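Local coordinates for hydrolase (Bacteroides thetaiotaomicron, PDB 2OBB) that is probably a magnesium-dependent hydrolase of the haloacid dehalogenase superfamily, acting on a substrate that the structure does not show, at the interface of chains A and B. Coordinates in Å, arbitrary orientation; residue numbers count along the deposited sequence, not the author numbering. Chains: chain A/B, Hypothetical protein.

Contact 1: the interface of chains A and B. Residues chain A 93-95, 109, 112-113; chain B 98, 100.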
# COMPACT_ATOMS: atom_id res chain seq x y z
N LEU A 93 -3.77 6.66 4.23
CA LEU A 93 -2.39 6.64 3.79
C LEU A 93 -1.78 5.26 4.07
O LEU A 93 -2.11 4.63 5.09
CB LEU A 93 -1.60 7.69 4.55
CG LEU A 93 -0.33 8.23 3.89
CD1 LEU A 93 -0.74 9.28 2.81
CD2 LEU A 93 0.60 8.82 4.94
N PHE A 94 -0.88 4.82 3.18
CA PHE A 94 -0.16 3.58 3.35
C PHE A 94 1.36 3.84 3.33
O PHE A 94 1.90 4.45 2.41
CB PHE A 94 -0.55 2.58 2.26
CG PHE A 94 -1.98 2.14 2.32
CD1 PHE A 94 -2.98 2.89 1.71
CD2 PHE A 94 -2.34 0.99 3.00
CE1 PHE A 94 -4.33 2.48 1.74
CE2 PHE A 94 -3.69 0.55 3.05
CZ PHE A 94 -4.68 1.28 2.42
N ILE A 95 2.04 3.38 4.36
CA ILE A 95 3.49 3.46 4.40
C ILE A 95 3.95 2.03 4.36
O ILE A 95 3.70 1.27 5.30
CB ILE A 95 3.99 4.17 5.69
CG1 ILE A 95 3.35 5.56 5.81
CG2 ILE A 95 5.56 4.24 5.71
CD1 ILE A 95 3.69 6.30 7.10
N ILE A 109 9.32 10.91 4.86
CA ILE A 109 7.96 10.47 5.11
C ILE A 109 7.25 11.54 5.94
O ILE A 109 6.16 12.01 5.57
CB ILE A 109 7.90 9.07 5.84
CG1 ILE A 109 8.27 7.93 4.86
CG2 ILE A 109 6.51 8.81 6.43
CD1 ILE A 109 8.43 6.51 5.56
N MSE A 112 6.57 14.82 4.10
CA MSE A 112 5.50 14.64 3.10
C MSE A 112 4.10 14.71 3.73
O MSE A 112 3.21 15.41 3.23
CB MSE A 112 5.69 13.33 2.34
CG MSE A 112 6.96 13.24 1.53
SE MSE A 112 7.07 11.57 0.48
CE MSE A 112 6.86 10.22 1.81
N ILE A 113 3.91 13.98 4.82
CA ILE A 113 2.66 13.99 5.58
C ILE A 113 2.37 15.40 6.15
O ILE A 113 1.25 15.93 6.00
CB ILE A 113 2.71 12.97 6.73
CG1 ILE A 113 2.94 11.58 6.17
CG2 ILE A 113 1.46 13.02 7.57
CD1 ILE A 113 3.06 10.52 7.19
N ARG B 98 -3.05 6.20 -2.48
CA ARG B 98 -2.90 6.61 -1.07
C ARG B 98 -1.57 6.18 -0.46
O ARG B 98 -1.35 6.35 0.72
CB ARG B 98 -4.04 6.11 -0.21
CG ARG B 98 -5.38 6.69 -0.67
CD ARG B 98 -6.49 6.21 0.25
NE ARG B 98 -7.81 6.52 -0.27
CZ ARG B 98 -8.91 6.58 0.47
NH1 ARG B 98 -8.87 6.35 1.79
NH2 ARG B 98 -10.05 6.88 -0.11
N VAL B 100 2.05 6.80 0.63
CA VAL B 100 2.69 8.04 1.03
C VAL B 100 3.56 8.59 -0.12
O VAL B 100 4.20 7.82 -0.82
CB VAL B 100 3.45 7.90 2.37
CG1 VAL B 100 4.70 7.04 2.21
CG2 VAL B 100 3.80 9.26 2.93

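Contact 2: the interface of chains A and B. Residues chain A 9, 46-47, 96; chain B 88, 94.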
# COMPACT_ATOMS: atom_id res chain seq x y z
N ASP A 9 3.33 -0.63 7.44
CA ASP A 9 3.87 -1.97 7.34
C ASP A 9 4.91 -2.18 8.43
O ASP A 9 5.40 -1.23 9.02
CB ASP A 9 4.46 -2.16 5.96
CG ASP A 9 5.14 -3.47 5.79
OD1 ASP A 9 4.50 -4.50 6.04
OD2 ASP A 9 6.32 -3.49 5.37
N TRP A 46 -0.17 -2.79 9.69
CA TRP A 46 -0.69 -3.45 8.49
C TRP A 46 0.38 -4.38 7.97
O TRP A 46 1.29 -3.94 7.25
CB TRP A 46 -1.03 -2.38 7.45
CG TRP A 46 -1.84 -2.74 6.24
CD1 TRP A 46 -1.67 -2.23 5.00
CD2 TRP A 46 -2.98 -3.65 6.14
NE1 TRP A 46 -2.60 -2.75 4.13
CE2 TRP A 46 -3.41 -3.62 4.80
CE3 TRP A 46 -3.65 -4.49 7.05
CZ2 TRP A 46 -4.52 -4.37 4.34
CZ3 TRP A 46 -4.73 -5.24 6.60
CH2 TRP A 46 -5.16 -5.17 5.24
N SER A 47 0.29 -5.65 8.37
CA SER A 47 1.32 -6.64 8.14
C SER A 47 0.72 -7.98 7.73
O SER A 47 -0.38 -8.34 8.16
CB SER A 47 2.10 -6.84 9.43
OG SER A 47 3.17 -7.73 9.25
N ASP A 96 4.62 1.67 3.26
CA ASP A 96 4.98 0.29 2.99
C ASP A 96 6.25 0.23 2.12
O ASP A 96 6.35 0.91 1.09
CB ASP A 96 3.82 -0.35 2.26
CG ASP A 96 3.82 -1.85 2.38
OD1 ASP A 96 4.91 -2.42 2.14
OD2 ASP A 96 2.70 -2.43 2.63
N LYS B 88 -3.84 -8.89 4.93
CA LYS B 88 -3.09 -8.10 3.96
C LYS B 88 -2.56 -9.03 2.86
O LYS B 88 -2.03 -10.10 3.17
CB LYS B 88 -1.94 -7.37 4.68
CG LYS B 88 -1.15 -6.40 3.82
CD LYS B 88 -0.03 -5.75 4.62
CE LYS B 88 0.88 -4.89 3.74
NZ LYS B 88 2.20 -4.58 4.40
N PHE B 94 2.87 -2.70 -4.31
CA PHE B 94 1.58 -2.06 -4.16
C PHE B 94 1.53 -0.76 -4.98
O PHE B 94 2.38 0.12 -4.85
CB PHE B 94 1.29 -1.79 -2.69
CG PHE B 94 1.16 -3.03 -1.85
CD1 PHE B 94 2.28 -3.65 -1.30
CD2 PHE B 94 -0.09 -3.58 -1.62
CE1 PHE B 94 2.15 -4.80 -0.50
CE2 PHE B 94 -0.24 -4.75 -0.81
CZ PHE B 94 0.87 -5.35 -0.25
O HOH W 1 3.52 -7.24 5.28
O HOH W 2 -2.99 -9.24 7.55

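Contact 1: the interface of chains A and B
A:Phe94 and the B:Arg98 to B:Val100 loop join by backbone hydrogen bonds at a two-fold interface between copies of one protein. A:Phe94 N gives its hydrogen to B:Arg98 O at 2.9 Å. The second bond runs the other way, from B:Val100 N to A:Phe94 O at 3.0 Å. It is nearly straight, 165° at the hydrogen. A:Phe94 thus uses both its own N-H and its own C=O, against the B:Arg98 carbonyl and the B:Val100 amide.

Apolar packing centres on B:Val100, of which chain A buries far more surface than of B:Arg98. Its CG1 sits between backbone N and carbonyl carbon (chi1 70°), and CG2 turns toward the helix of chain A. The bent end of selenomethionine A:Met112 crosses the valine at about a right angle. A:Met112 CE meets B:Val100 CG2 at 3.4 Å, a tight contact. A:Ile113 adds CG1, 4.1 Å from B:Val100 CG2. On the strand side, A:Leu93 CD2 touches B:Val100 CG2 at 3.8 Å, while its CD1 lies 3.6 Å from B:Arg98 O. Cut back to an alanine, A:Leu93 would lose both methyls, which would probably open a gap beside B:Val100 CG2 and leave the B:Arg98 carbonyl less covered. A:Ile95 CG1 borders the other methyl, B:Val100 CG1, at 4.1 Å.

The ring of A:Phe94 points away from this cluster. B:Arg98 CB lies at the ring edge, in its plane, 3.9 Å from A:Phe94 CD1. The contact uses the root of the arginine side chain; beyond CG the chain runs on extended to NE.

In the fold, B:Val100 fits between strand 93-95 and helix 106-115 of chain A. The loop of chain B lies alongside that short strand, just before the aspartates that follow it.

Contact 2: the interface of chains A and B
B:Lys88 reaches chain A as an extended chain, with CG anti to its backbone N (chi1 -174°). A:Asp9 also has CG anti to N (chi1 175°), which places its carboxylate beside the lysine end; chi2 of 55° presents OD1. The residues fit the catalytic motifs of the haloacid dehalogenase superfamily. A:Asp9 opens the DxDGT motif and would be the nucleophile; it is also a magnesium ligand. A:Ser47 and B:Lys88 probably correspond to the second and third motifs, and A:Asp96 starts the acidic fourth. If so, and if this dimer is the biological one, the lysine is supplied by the other chain.

B:Lys88 NZ forms salt bridges with A:Asp9 OD1 at 2.8 Å and A:Asp96 OD2 at 2.8 Å. A:Asp9 crosses the lysine at about a right angle. A:Asp96 comes from the opposite direction, and NZ meets its OD2 from above the carboxylate plane. B:Lys88 NZ also donates to the backbone A:Trp46 O at 3.1 Å, again from above the carbonyl plane. Water 1 bridges NZ and A:Asp9 OD1. These partners fix the end of the lysine.

The aliphatic part of B:Lys88 lies over one face of the A:Trp46 indole. B:Lys88 CB is 3.8 Å from the centroid of the A:Trp46 six-membered ring, and B:Lys88 CD is 3.8 Å from that of the five-membered ring. B:Lys88 CG stands between them, 3.7 Å from A:Trp46 CE2. B:Lys88 N lies 2.8 Å from the oxygen of water 2, which also meets A:Ser47 O.

Contact 1 and contact 2 are about 12 Å apart, measured between the centres of their C-alpha atoms. Strand 93-95 links them. Contact 1 pairs it with the partner's loop, and A:Asp96 of contact 2 follows directly after it. Phe94 appears in both, from chain A in contact 1 and from chain B in contact 2. By the two-fold symmetry each contact occurs twice. Contact 1 may thus hold the two copies in the register that lets each send its lysine into the other's magnesium site. This would suit a dimer with shared active sites, though the structure alone does not prove it.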